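Local coordinates for probable intron-encoded endonuclease 1 (Wickerhamomyces canadensis, PDB 6X1J), which cleaves DNA as a LAGLIDADG homing endonuclease involved in the homing of a mitochondrial 21S rRNA gene intron, at residues E38-N43 / D113-Y118. Numbering follows the deposited sequence.
Sequences ETLIGN and DKLGYY
Leu-115 reaches from helix 113-119 to Leu-40 and Ile-41 of helix 34-45, whose sequence carries a LAGLIDADG motif, in a buried apolar contact of a monomeric endonuclease of that family. It is a worked example of how one forked side chain can serve two neighbours at once. The fork is set by the torsions of Leu-115: its CG stands anti to the carbonyl carbon (chi1 -71°), and a chi2 of 175° carries CD1 straight on, anti to CA, leaving CD2 as the side branch. CD1 comes to rest against the branch of Leu-40, 3.8 Å from Leu-40 CD2 and 3.9 Å from Leu-40 CG, the two leucines passing alongside each other in opposite directions. CD2 lies against Ile-41 CG1, with Leu-115 CD1 slightly farther from that same carbon at 4.1 Å; the side chain of Ile-41 runs across that of Leu-115 at roughly a right angle. No hydrogen bond joins the two segments.

Ile-41 also touches Ser-140 of helix 138-148, and Asn-43 ND2 is hydrogen-bonded to Asp-147, which binds a potassium ion. The contact joins helix 113-119 to helix 34-45 away from the metal sites, the side chain of Leu-40 lying about 12 Å from a bound potassium ion. In Ile-41 the touching branch is CG1, beside the backbone N (chi1 -75°), 3.8 Å from Leu-115 CD2.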
loop_
_atom_site.group_PDB
_atom_site.type_symbol
_atom_site.label_atom_id
_atom_site.label_comp_id
_atom_site.label_asym_id
_atom_site.label_seq_id
_atom_site.Cartn_x
_atom_site.Cartn_y
_atom_site.Cartn_z
ATOM N N GLU A 38 7.744 -3.938 5.723
ATOM C CA GLU A 38 8.229 -3.367 4.431
ATOM C C GLU A 38 7.083 -3.376 3.436
ATOM O O GLU A 38 6.899 -2.368 2.748
ATOM C CB GLU A 38 9.481 -4.077 3.899
ATOM C CG GLU A 38 10.675 -3.910 4.828
ATOM C CD GLU A 38 11.925 -4.683 4.435
ATOM O OE1 GLU A 38 12.039 -5.115 3.263
ATOM O OE2 GLU A 38 12.799 -4.839 5.302
ATOM N N THR A 39 6.290 -4.447 3.391
ATOM C CA THR A 39 5.056 -4.463 2.573
ATOM C C THR A 39 4.193 -3.250 2.973
ATOM O O THR A 39 3.700 -2.508 2.102
ATOM C CB THR A 39 4.296 -5.790 2.751
ATOM O OG1 THR A 39 5.122 -6.880 2.323
ATOM C CG2 THR A 39 3.019 -5.758 1.966
ATOM N N LEU A 40 3.983 -3.085 4.266
ATOM C CA LEU A 40 2.942 -2.182 4.798
ATOM C C LEU A 40 3.411 -0.738 4.560
ATOM O O LEU A 40 2.568 0.158 4.345
ATOM C CB LEU A 40 2.752 -2.463 6.292
ATOM C CG LEU A 40 1.814 -1.496 7.021
ATOM C CD1 LEU A 40 0.497 -1.334 6.290
ATOM C CD2 LEU A 40 1.536 -1.932 8.442
ATOM N N ILE A 41 4.708 -0.509 4.565
ATOM C CA ILE A 41 5.221 0.871 4.270
ATOM C C ILE A 41 4.792 1.232 2.842
ATOM O O ILE A 41 4.329 2.375 2.619
ATOM C CB ILE A 41 6.744 0.953 4.488
ATOM C CG1 ILE A 41 7.046 0.973 5.987
ATOM C CG2 ILE A 41 7.364 2.129 3.747
ATOM C CD1 ILE A 41 8.393 0.380 6.315
ATOM N N GLY A 42 4.940 0.303 1.910
ATOM C CA GLY A 42 4.464 0.512 0.529
ATOM C C GLY A 42 2.966 0.766 0.490
ATOM O O GLY A 42 2.539 1.708 -0.224
ATOM N N ASN A 43 2.173 -0.039 1.209
ATOM C CA ASN A 43 0.699 -0.008 1.087
ATOM C C ASN A 43 0.171 1.321 1.637
ATOM O O ASN A 43 -0.898 1.770 1.173
ATOM C CB ASN A 43 0.075 -1.231 1.746
ATOM C CG ASN A 43 0.180 -2.484 0.895
ATOM O OD1 ASN A 43 0.557 -3.531 1.417
ATOM N ND2 ASN A 43 -0.130 -2.391 -0.404
ATOM N N ASP A 113 0.893 0.105 15.489
ATOM C CA ASP A 113 0.980 1.460 16.102
ATOM C C ASP A 113 2.218 2.230 15.631
ATOM O O ASP A 113 2.085 3.447 15.376
ATOM C CB ASP A 113 1.004 1.364 17.629
ATOM C CG ASP A 113 -0.370 1.261 18.279
ATOM O OD1 ASP A 113 -1.397 1.355 17.558
ATOM O OD2 ASP A 113 -0.394 1.097 19.505
ATOM N N LYS A 114 3.387 1.581 15.592
ATOM C CA LYS A 114 4.656 2.212 15.165
ATOM C C LYS A 114 4.486 2.895 13.794
ATOM O O LYS A 114 4.818 4.098 13.676
ATOM C CB LYS A 114 5.779 1.181 15.093
ATOM C CG LYS A 114 7.121 1.828 14.764
ATOM C CD LYS A 114 8.266 0.860 14.656
ATOM C CE LYS A 114 8.298 0.182 13.309
ATOM N NZ LYS A 114 9.351 -0.849 13.287
ATOM N N LEU A 115 4.024 2.153 12.786
ATOM C CA LEU A 115 3.791 2.696 11.416
ATOM C C LEU A 115 2.552 3.591 11.420
ATOM O O LEU A 115 2.548 4.611 10.727
ATOM C CB LEU A 115 3.696 1.550 10.411
ATOM C CG LEU A 115 5.036 0.858 10.139
ATOM C CD1 LEU A 115 4.871 -0.346 9.232
ATOM C CD2 LEU A 115 6.034 1.814 9.508
ATOM N N GLY A 116 1.571 3.307 12.246
ATOM C CA GLY A 116 0.434 4.233 12.343
ATOM C C GLY A 116 0.860 5.624 12.823
ATOM O O GLY A 116 0.399 6.614 12.207
ATOM N N TYR A 117 1.678 5.719 13.899
ATOM C CA TYR A 117 2.100 7.027 14.478
ATOM C C TYR A 117 3.129 7.666 13.550
ATOM O O TYR A 117 3.136 8.891 13.441
ATOM C CB TYR A 117 2.563 6.900 15.936
ATOM C CG TYR A 117 1.421 6.770 16.922
ATOM C CD1 TYR A 117 0.464 7.774 17.062
ATOM C CD2 TYR A 117 1.278 5.633 17.710
ATOM C CE1 TYR A 117 -0.595 7.654 17.953
ATOM C CE2 TYR A 117 0.230 5.502 18.612
ATOM C CZ TYR A 117 -0.717 6.507 18.723
ATOM O OH TYR A 117 -1.728 6.371 19.639
ATOM N N TYR A 118 3.896 6.853 12.819
ATOM C CA TYR A 118 4.964 7.334 11.921
ATOM C C TYR A 118 4.359 8.070 10.720
ATOM O O TYR A 118 4.935 9.128 10.311
ATOM C CB TYR A 118 5.860 6.162 11.529
ATOM C CG TYR A 118 7.092 6.602 10.802
ATOM C CD1 TYR A 118 8.189 7.086 11.490
ATOM C CD2 TYR A 118 7.140 6.588 9.425
ATOM C CE1 TYR A 118 9.311 7.546 10.821
ATOM C CE2 TYR A 118 8.256 7.032 8.736
ATOM C CZ TYR A 118 9.343 7.521 9.438
ATOM O OH TYR A 118 10.439 7.954 8.763
#